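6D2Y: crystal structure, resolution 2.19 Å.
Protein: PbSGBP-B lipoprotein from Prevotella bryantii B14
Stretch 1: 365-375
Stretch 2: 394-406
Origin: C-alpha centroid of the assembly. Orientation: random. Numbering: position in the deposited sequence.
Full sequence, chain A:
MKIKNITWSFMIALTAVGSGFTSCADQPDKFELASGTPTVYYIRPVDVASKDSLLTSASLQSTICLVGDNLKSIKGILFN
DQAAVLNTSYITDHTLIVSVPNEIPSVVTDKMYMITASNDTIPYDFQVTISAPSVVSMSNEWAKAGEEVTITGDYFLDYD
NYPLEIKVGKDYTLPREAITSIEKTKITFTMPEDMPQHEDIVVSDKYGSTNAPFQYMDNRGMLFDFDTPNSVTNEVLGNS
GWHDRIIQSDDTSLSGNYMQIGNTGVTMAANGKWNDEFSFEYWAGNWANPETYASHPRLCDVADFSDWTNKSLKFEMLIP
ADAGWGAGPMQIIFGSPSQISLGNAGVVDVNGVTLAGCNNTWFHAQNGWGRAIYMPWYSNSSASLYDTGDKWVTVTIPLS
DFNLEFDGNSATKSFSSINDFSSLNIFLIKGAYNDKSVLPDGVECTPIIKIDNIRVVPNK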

ATOM      1  N   ALA A 365     -18.469   1.923 -22.424  1.00 65.67           N
ATOM      2  CA  ALA A 365     -18.658   2.383 -23.793  1.00 71.16           C
ATOM      3  C   ALA A 365     -17.756   1.668 -24.791  1.00 78.93           C
ATOM      4  O   ALA A 365     -17.705   2.071 -25.958  1.00 80.64           O
ATOM      5  CB  ALA A 365     -18.430   3.893 -23.874  1.00 66.96           C
ATOM      6  N   GLN A 366     -17.046   0.620 -24.362  1.00 75.49           N
ATOM      7  CA  GLN A 366     -16.142  -0.139 -25.232  1.00 75.74           C
ATOM      8  C   GLN A 366     -15.108   0.770 -25.894  1.00 73.61           C
ATOM      9  O   GLN A 366     -14.792   0.630 -27.076  1.00 74.96           O
ATOM     10  CB  GLN A 366     -16.922  -0.930 -26.286  1.00 80.46           C
ATOM     11  CG  GLN A 366     -17.009  -2.420 -26.009  1.00 80.52           C
ATOM     12  CD  GLN A 366     -17.745  -3.179 -27.095  1.00 80.86           C
ATOM     13  OE1 GLN A 366     -17.270  -4.204 -27.582  1.00 83.53           O
ATOM     14  NE2 GLN A 366     -18.913  -2.678 -27.481  1.00 82.66           N
ATOM     15  N   ASN A 367     -14.569   1.712 -25.118  1.00 71.29           N
ATOM     16  CA  ASN A 367     -13.594   2.669 -25.628  1.00 76.50           C
ATOM     17  C   ASN A 367     -12.237   2.542 -24.942  1.00 77.13           C
ATOM     18  O   ASN A 367     -11.424   3.465 -25.021  1.00 80.09           O
ATOM     19  CB  ASN A 367     -14.122   4.099 -25.493  1.00 79.39           C
ATOM     20  CG  ASN A 367     -14.272   4.534 -24.046  1.00 80.23           C
ATOM     21  OD1 ASN A 367     -14.366   3.704 -23.141  1.00 76.12           O
ATOM     22  ND2 ASN A 367     -14.292   5.842 -23.822  1.00 83.80           N
ATOM     23  N   GLY A 368     -11.977   1.422 -24.268  1.00 75.81           N
ATOM     24  CA  GLY A 368     -10.685   1.208 -23.645  1.00 77.31           C
ATOM     25  C   GLY A 368     -10.399   2.068 -22.433  1.00 74.72           C
ATOM     26  O   GLY A 368      -9.233   2.238 -22.069  1.00 75.22           O
ATOM     27  N   TRP A 369     -11.432   2.603 -21.783  1.00 69.47           N
ATOM     28  CA  TRP A 369     -11.237   3.520 -20.667  1.00 67.53           C
ATOM     29  C   TRP A 369     -10.844   2.762 -19.404  1.00 64.63           C
ATOM     30  O   TRP A 369     -11.501   1.791 -19.017  1.00 63.30           O
ATOM     31  CB  TRP A 369     -12.502   4.339 -20.414  1.00 59.65           C
ATOM     32  CG  TRP A 369     -12.325   5.348 -19.325  1.00 54.73           C
ATOM     33  CD1 TRP A 369     -12.972   5.384 -18.124  1.00 54.67           C
ATOM     34  CD2 TRP A 369     -11.425   6.461 -19.330  1.00 56.09           C
ATOM     35  NE1 TRP A 369     -12.536   6.457 -17.384  1.00 53.36           N
ATOM     36  CE2 TRP A 369     -11.586   7.133 -18.102  1.00 57.98           C
ATOM     37  CE3 TRP A 369     -10.502   6.958 -20.255  1.00 64.32           C
ATOM     38  CZ2 TRP A 369     -10.859   8.276 -17.777  1.00 58.89           C
ATOM     39  CZ3 TRP A 369      -9.781   8.091 -19.930  1.00 61.40           C
ATOM     40  CH2 TRP A 369      -9.964   8.737 -18.703  1.00 59.74           C
ATOM     41  N   GLY A 370      -9.786   3.233 -18.747  1.00 62.85           N
ATOM     42  CA  GLY A 370      -9.233   2.512 -17.613  1.00 61.68           C
ATOM     43  C   GLY A 370      -9.975   2.796 -16.316  1.00 58.62           C
ATOM     44  O   GLY A 370     -10.337   3.932 -16.014  1.00 61.07           O
ATOM     45  N   ARG A 371     -10.194   1.734 -15.546  1.00 59.81           N
ATOM     46  CA  ARG A 371     -10.758   1.854 -14.211  1.00 58.98           C
ATOM     47  C   ARG A 371     -10.201   0.732 -13.351  1.00 60.53           C
ATOM     48  O   ARG A 371      -9.813  -0.324 -13.857  1.00 66.46           O
ATOM     49  CB  ARG A 371     -12.293   1.820 -14.233  1.00 49.66           C
ATOM     50  CG  ARG A 371     -12.914   0.436 -14.117  1.00 48.48           C
ATOM     51  CD  ARG A 371     -12.772  -0.364 -15.405  1.00 54.08           C
ATOM     52  NE  ARG A 371     -13.135   0.412 -16.588  1.00 58.04           N
ATOM     53  CZ  ARG A 371     -14.379   0.557 -17.034  1.00 60.17           C
ATOM     54  NH1 ARG A 371     -15.388  -0.018 -16.395  1.00 54.20           N
ATOM     55  NH2 ARG A 371     -14.615   1.281 -18.122  1.00 55.93           N
ATOM     56  N   ALA A 372     -10.149   0.979 -12.046  1.00 58.84           N
ATOM     57  CA  ALA A 372      -9.669  -0.025 -11.109  1.00 60.39           C
ATOM     58  C   ALA A 372     -10.787  -0.996 -10.760  1.00 59.15           C
ATOM     59  O   ALA A 372     -11.948  -0.603 -10.613  1.00 57.69           O
ATOM     60  CB  ALA A 372      -9.133   0.633  -9.840  1.00 52.04           C
ATOM     61  N   ILE A 373     -10.434  -2.271 -10.638  1.00 62.03           N
ATOM     62  CA  ILE A 373     -11.382  -3.324 -10.295  1.00 67.01           C
ATOM     63  C   ILE A 373     -10.842  -4.057  -9.073  1.00 61.84           C
ATOM     64  O   ILE A 373      -9.852  -4.795  -9.167  1.00 63.56           O
ATOM     65  CB  ILE A 373     -11.628  -4.287 -11.465  1.00 63.60           C
ATOM     66  CG1 ILE A 373     -11.798  -3.503 -12.769  1.00 61.84           C
ATOM     67  CG2 ILE A 373     -12.850  -5.139 -11.193  1.00 57.28           C
ATOM     68  CD1 ILE A 373     -12.412  -4.305 -13.904  1.00 57.07           C
ATOM     69  N   TYR A 374     -11.491  -3.852  -7.928  1.00 60.78           N
ATOM     70  CA  TYR A 374     -11.066  -4.418  -6.655  1.00 57.72           C
ATOM     71  C   TYR A 374     -11.935  -5.623  -6.320  1.00 56.91           C
ATOM     72  O   TYR A 374     -13.168  -5.528  -6.330  1.00 55.12           O
ATOM     73  CB  TYR A 374     -11.158  -3.367  -5.547  1.00 57.58           C
ATOM     74  CG  TYR A 374     -10.740  -3.841  -4.169  1.00 57.26           C
ATOM     75  CD1 TYR A 374      -9.491  -4.399  -3.947  1.00 60.08           C
ATOM     76  CD2 TYR A 374     -11.596  -3.713  -3.087  1.00 58.11           C
ATOM     77  CE1 TYR A 374      -9.112  -4.823  -2.683  1.00 60.94           C
ATOM     78  CE2 TYR A 374     -11.230  -4.127  -1.824  1.00 58.01           C
ATOM     79  CZ  TYR A 374      -9.990  -4.683  -1.626  1.00 59.73           C
ATOM     80  OH  TYR A 374      -9.628  -5.100  -0.366  1.00 64.09           O
HETATM   81  N   MSE A 375     -11.295  -6.750  -6.031  1.00 57.21           N
HETATM   82  CA  MSE A 375     -12.035  -7.975  -5.765  1.00 53.98           C
HETATM   83  C   MSE A 375     -11.289  -8.893  -4.799  1.00 57.53           C
HETATM   84  O   MSE A 375     -10.762  -9.928  -5.210  1.00 61.99           O
HETATM   85  CB  MSE A 375     -12.307  -8.746  -7.063  1.00 61.33           C
HETATM   86  CG  MSE A 375     -11.116  -8.838  -8.027  1.00 71.28           C
HETATM   87 SE   MSE A 375     -11.599  -9.024  -9.901  0.63 72.40          SE
HETATM   88  CE  MSE A 375     -12.913 -10.430  -9.687  1.00 58.73           C
ATOM     89  N   THR A 394      -8.149  -0.044   5.991  1.00 47.03           N
ATOM     90  CA  THR A 394      -7.769   0.904   4.953  1.00 50.11           C
ATOM     91  C   THR A 394      -7.407   0.164   3.673  1.00 49.96           C
ATOM     92  O   THR A 394      -6.567  -0.742   3.687  1.00 49.13           O
ATOM     93  CB  THR A 394      -6.596   1.772   5.411  1.00 53.17           C
ATOM     94  OG1 THR A 394      -6.938   2.427   6.643  1.00 48.77           O
ATOM     95  CG2 THR A 394      -6.245   2.812   4.349  1.00 55.53           C
ATOM     96  N   VAL A 395      -8.042   0.554   2.571  1.00 53.76           N
ATOM     97  CA  VAL A 395      -7.816  -0.046   1.263  1.00 53.62           C
ATOM     98  C   VAL A 395      -7.038   0.947   0.410  1.00 52.14           C
ATOM     99  O   VAL A 395      -7.401   2.126   0.331  1.00 56.09           O
ATOM    100  CB  VAL A 395      -9.144  -0.432   0.592  1.00 50.37           C
ATOM    101  CG1 VAL A 395      -8.909  -0.901  -0.836  1.00 41.65           C
ATOM    102  CG2 VAL A 395      -9.851  -1.504   1.406  1.00 49.24           C
ATOM    103  N   THR A 396      -5.972   0.470  -0.226  1.00 51.57           N
ATOM    104  CA  THR A 396      -5.124   1.295  -1.076  1.00 50.25           C
ATOM    105  C   THR A 396      -5.196   0.772  -2.502  1.00 56.23           C
ATOM    106  O   THR A 396      -4.889  -0.398  -2.754  1.00 63.32           O
ATOM    107  CB  THR A 396      -3.673   1.296  -0.588  1.00 55.66           C
ATOM    108  OG1 THR A 396      -3.625   1.724   0.778  1.00 54.61           O
ATOM    109  CG2 THR A 396      -2.830   2.235  -1.443  1.00 51.27           C
ATOM    110  N   ILE A 397      -5.598   1.636  -3.427  1.00 57.21           N
ATOM    111  CA  ILE A 397      -5.649   1.286  -4.843  1.00 59.74           C
ATOM    112  C   ILE A 397      -4.892   2.349  -5.629  1.00 60.04           C
ATOM    113  O   ILE A 397      -5.414   3.454  -5.838  1.00 59.25           O
ATOM    114  CB  ILE A 397      -7.098   1.151  -5.334  1.00 59.82           C
ATOM    115  CG1 ILE A 397      -7.811   0.038  -4.564  1.00 54.17           C
ATOM    116  CG2 ILE A 397      -7.126   0.875  -6.828  1.00 63.51           C
ATOM    117  CD1 ILE A 397      -9.066  -0.453  -5.228  1.00 56.68           C
ATOM    118  N   PRO A 398      -3.671   2.067  -6.077  1.00 61.08           N
ATOM    119  CA  PRO A 398      -2.898   3.088  -6.794  1.00 65.86           C
ATOM    120  C   PRO A 398      -3.558   3.466  -8.110  1.00 65.51           C
ATOM    121  O   PRO A 398      -4.084   2.616  -8.831  1.00 62.44           O
ATOM    122  CB  PRO A 398      -1.540   2.414  -7.019  1.00 71.71           C
ATOM    123  CG  PRO A 398      -1.816   0.951  -6.923  1.00 67.81           C
ATOM    124  CD  PRO A 398      -2.929   0.803  -5.933  1.00 62.23           C
ATOM    125  N   LEU A 399      -3.528   4.766  -8.414  1.00 65.25           N
ATOM    126  CA  LEU A 399      -4.110   5.252  -9.659  1.00 64.25           C
ATOM    127  C   LEU A 399      -3.470   4.607 -10.878  1.00 65.55           C
ATOM    128  O   LEU A 399      -4.103   4.547 -11.940  1.00 60.59           O
ATOM    129  CB  LEU A 399      -3.987   6.775  -9.742  1.00 59.10           C
ATOM    130  CG  LEU A 399      -4.740   7.559  -8.667  1.00 59.03           C
ATOM    131  CD1 LEU A 399      -4.696   9.052  -8.958  1.00 59.41           C
ATOM    132  CD2 LEU A 399      -6.177   7.074  -8.559  1.00 60.17           C
ATOM    133  N   SER A 400      -2.237   4.113 -10.747  1.00 64.93           N
ATOM    134  CA  SER A 400      -1.600   3.389 -11.837  1.00 68.50           C
ATOM    135  C   SER A 400      -2.283   2.058 -12.124  1.00 67.97           C
ATOM    136  O   SER A 400      -2.066   1.489 -13.197  1.00 68.14           O
ATOM    137  CB  SER A 400      -0.121   3.158 -11.521  1.00 74.72           C
ATOM    138  OG  SER A 400       0.035   2.470 -10.290  1.00 78.15           O
ATOM    139  N   ASP A 401      -3.093   1.552 -11.194  1.00 68.36           N
ATOM    140  CA  ASP A 401      -3.815   0.300 -11.380  1.00 72.62           C
ATOM    141  C   ASP A 401      -5.210   0.501 -11.961  1.00 72.33           C
ATOM    142  O   ASP A 401      -5.979  -0.462 -12.045  1.00 74.35           O
ATOM    143  CB  ASP A 401      -3.910  -0.464 -10.056  1.00 73.76           C
ATOM    144  CG  ASP A 401      -2.717  -1.369  -9.823  1.00 79.50           C
ATOM    145  OD1 ASP A 401      -2.127  -1.841 -10.817  1.00 83.42           O
ATOM    146  OD2 ASP A 401      -2.376  -1.619  -8.649  1.00 79.80           O
ATOM    147  N   PHE A 402      -5.553   1.725 -12.358  1.00 69.18           N
ATOM    148  CA  PHE A 402      -6.803   1.977 -13.063  1.00 66.58           C
ATOM    149  C   PHE A 402      -6.613   1.698 -14.549  1.00 64.19           C
ATOM    150  O   PHE A 402      -6.882   2.565 -15.385  1.00 72.63           O
ATOM    151  CB  PHE A 402      -7.267   3.421 -12.851  1.00 62.09           C
ATOM    152  CG  PHE A 402      -7.866   3.683 -11.496  1.00 59.20           C
ATOM    153  CD1 PHE A 402      -7.103   3.554 -10.345  1.00 68.36           C
ATOM    154  CD2 PHE A 402      -9.186   4.079 -11.375  1.00 51.73           C
ATOM    155  CE1 PHE A 402      -7.651   3.801  -9.100  1.00 67.90           C
ATOM    156  CE2 PHE A 402      -9.738   4.330 -10.133  1.00 58.45           C
ATOM    157  CZ  PHE A 402      -8.970   4.191  -8.993  1.00 65.30           C
ATOM    158  N   ASN A 403      -6.142   0.497 -14.887  1.00 64.30           N
ATOM    159  CA  ASN A 403      -5.768   0.155 -16.254  1.00 67.40           C
ATOM    160  C   ASN A 403      -6.535  -1.059 -16.768  1.00 68.21           C
ATOM    161  O   ASN A 403      -6.041  -1.799 -17.621  1.00 72.80           O
ATOM    162  CB  ASN A 403      -4.262  -0.087 -16.355  1.00 75.83           C
ATOM    163  CG  ASN A 403      -3.757  -1.082 -15.327  1.00 80.24           C
ATOM    164  OD1 ASN A 403      -4.026  -2.275 -15.421  1.00 80.73           O
ATOM    165  ND2 ASN A 403      -3.025  -0.591 -14.335  1.00 83.56           N
ATOM    166  N   LEU A 404      -7.739  -1.281 -16.254  1.00 66.27           N
ATOM    167  CA  LEU A 404      -8.619  -2.328 -16.749  1.00 71.90           C
ATOM    168  C   LEU A 404      -9.876  -1.691 -17.326  1.00 76.90           C
ATOM    169  O   LEU A 404     -10.129  -0.497 -17.159  1.00 78.79           O
ATOM    170  CB  LEU A 404      -8.975  -3.329 -15.642  1.00 71.37           C
ATOM    171  CG  LEU A 404      -7.916  -4.373 -15.274  1.00 79.37           C
ATOM    172  CD1 LEU A 404      -6.820  -3.776 -14.403  1.00 83.82           C
ATOM    173  CD2 LEU A 404      -8.546  -5.573 -14.585  1.00 79.43           C
ATOM    174  N   GLU A 405     -10.668  -2.501 -18.016  1.00 80.50           N
ATOM    175  CA  GLU A 405     -11.900  -2.042 -18.635  1.00 84.79           C
ATOM    176  C   GLU A 405     -13.049  -2.937 -18.178  1.00 82.01           C
ATOM    177  O   GLU A 405     -12.836  -4.026 -17.638  1.00 85.61           O
ATOM    178  CB  GLU A 405     -11.754  -2.007 -20.176  1.00 92.29           C
ATOM    179  CG  GLU A 405     -13.036  -1.920 -20.976  1.00 99.18           C
ATOM    180  CD  GLU A 405     -13.334  -0.497 -21.419  1.00103.82           C
ATOM    181  OE1 GLU A 405     -12.470   0.374 -21.225  1.00107.63           O
ATOM    182  OE2 GLU A 405     -14.431  -0.239 -21.954  1.00104.19           O
ATOM    183  N   PHE A 406     -14.249  -2.546 -18.485  1.00 72.61           N
ATOM    184  CA  PHE A 406     -15.426  -3.113 -17.938  1.00 64.82           C
ATOM    185  C   PHE A 406     -15.499  -4.583 -18.035  1.00 65.86           C
ATOM    186  O   PHE A 406     -16.170  -5.206 -17.272  1.00 63.57           O
ATOM    187  CB  PHE A 406     -16.552  -2.488 -18.717  1.00 58.34           C
ATOM    188  CG  PHE A 406     -17.897  -2.834 -18.262  1.00 57.77           C
ATOM    189  CD1 PHE A 406     -18.370  -2.383 -17.082  1.00 55.75           C
ATOM    190  CD2 PHE A 406     -18.715  -3.526 -19.053  1.00 55.91           C
ATOM    191  CE1 PHE A 406     -19.634  -2.671 -16.700  1.00 53.19           C
ATOM    192  CE2 PHE A 406     -19.970  -3.825 -18.680  1.00 50.50           C
ATOM    193  CZ  PHE A 406     -20.434  -3.400 -17.497  1.00 50.70           C
TER
HETATM  194  O   HOH W   1      -7.290  -2.918 -10.616  1.00 73.57           O

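Stretches 365-375 and 394-406 bury 721 Å² between them, and Glu 405, Arg 371 and Ala 372 cover the most surface. The backbones meet in a single antiparallel bridge, in which Arg 371 N donates to Leu 404 O at 2.8 Å and Leu 404 N returns a weak bond to Arg 371 O at 3.3 Å. Beside it, Gly 370 CA lies 3.2 Å from both Phe 402 O and Leu 404 O in CA-H...O contacts; a CB here would fall 2.3 Å from Phe 402 O, so glycine suits this close approach.

The CA-to-CB bond of Arg 371 points away from the second stretch, but its side chain folds back. Arg 371 NE and NH2 both donate to Trp 369 O, at 3.2 and 3.3 Å, and Glu 405 CA and Phe 406 N lie over one face of the guanidinium. Its charge is met in a long salt bridge, Arg 371 NH2 to Glu 405 OE1, 3.9 Å; OE1 lies well out of the guanidinium plane, so the attraction is one of charge without a directed N-H. The carboxylate of Glu 405 reaches the loop before the bridge, where OE1 sits a tight 2.5 Å from Trp 369 N at an angle too poor for a hydrogen bond, while OE2 is satisfied elsewhere in the structure.

Beyond the bridge the contact turns apolar. Ala 372 points toward the second stretch and sets CB over the face of the Phe 402 ring, 3.4 Å from its centroid, and 3.6 Å from Ile 397 CG2; the small methyl can approach both closely. Tyr 374 extends the packing, with CB 3.6 Å from Ile 397 CD1 and Val 395 CG1 over its ring face. Water 1 links the backbones, its O accepting from Ile 373 N (3.2 Å) and donating to Asp 401 O (3.1 Å).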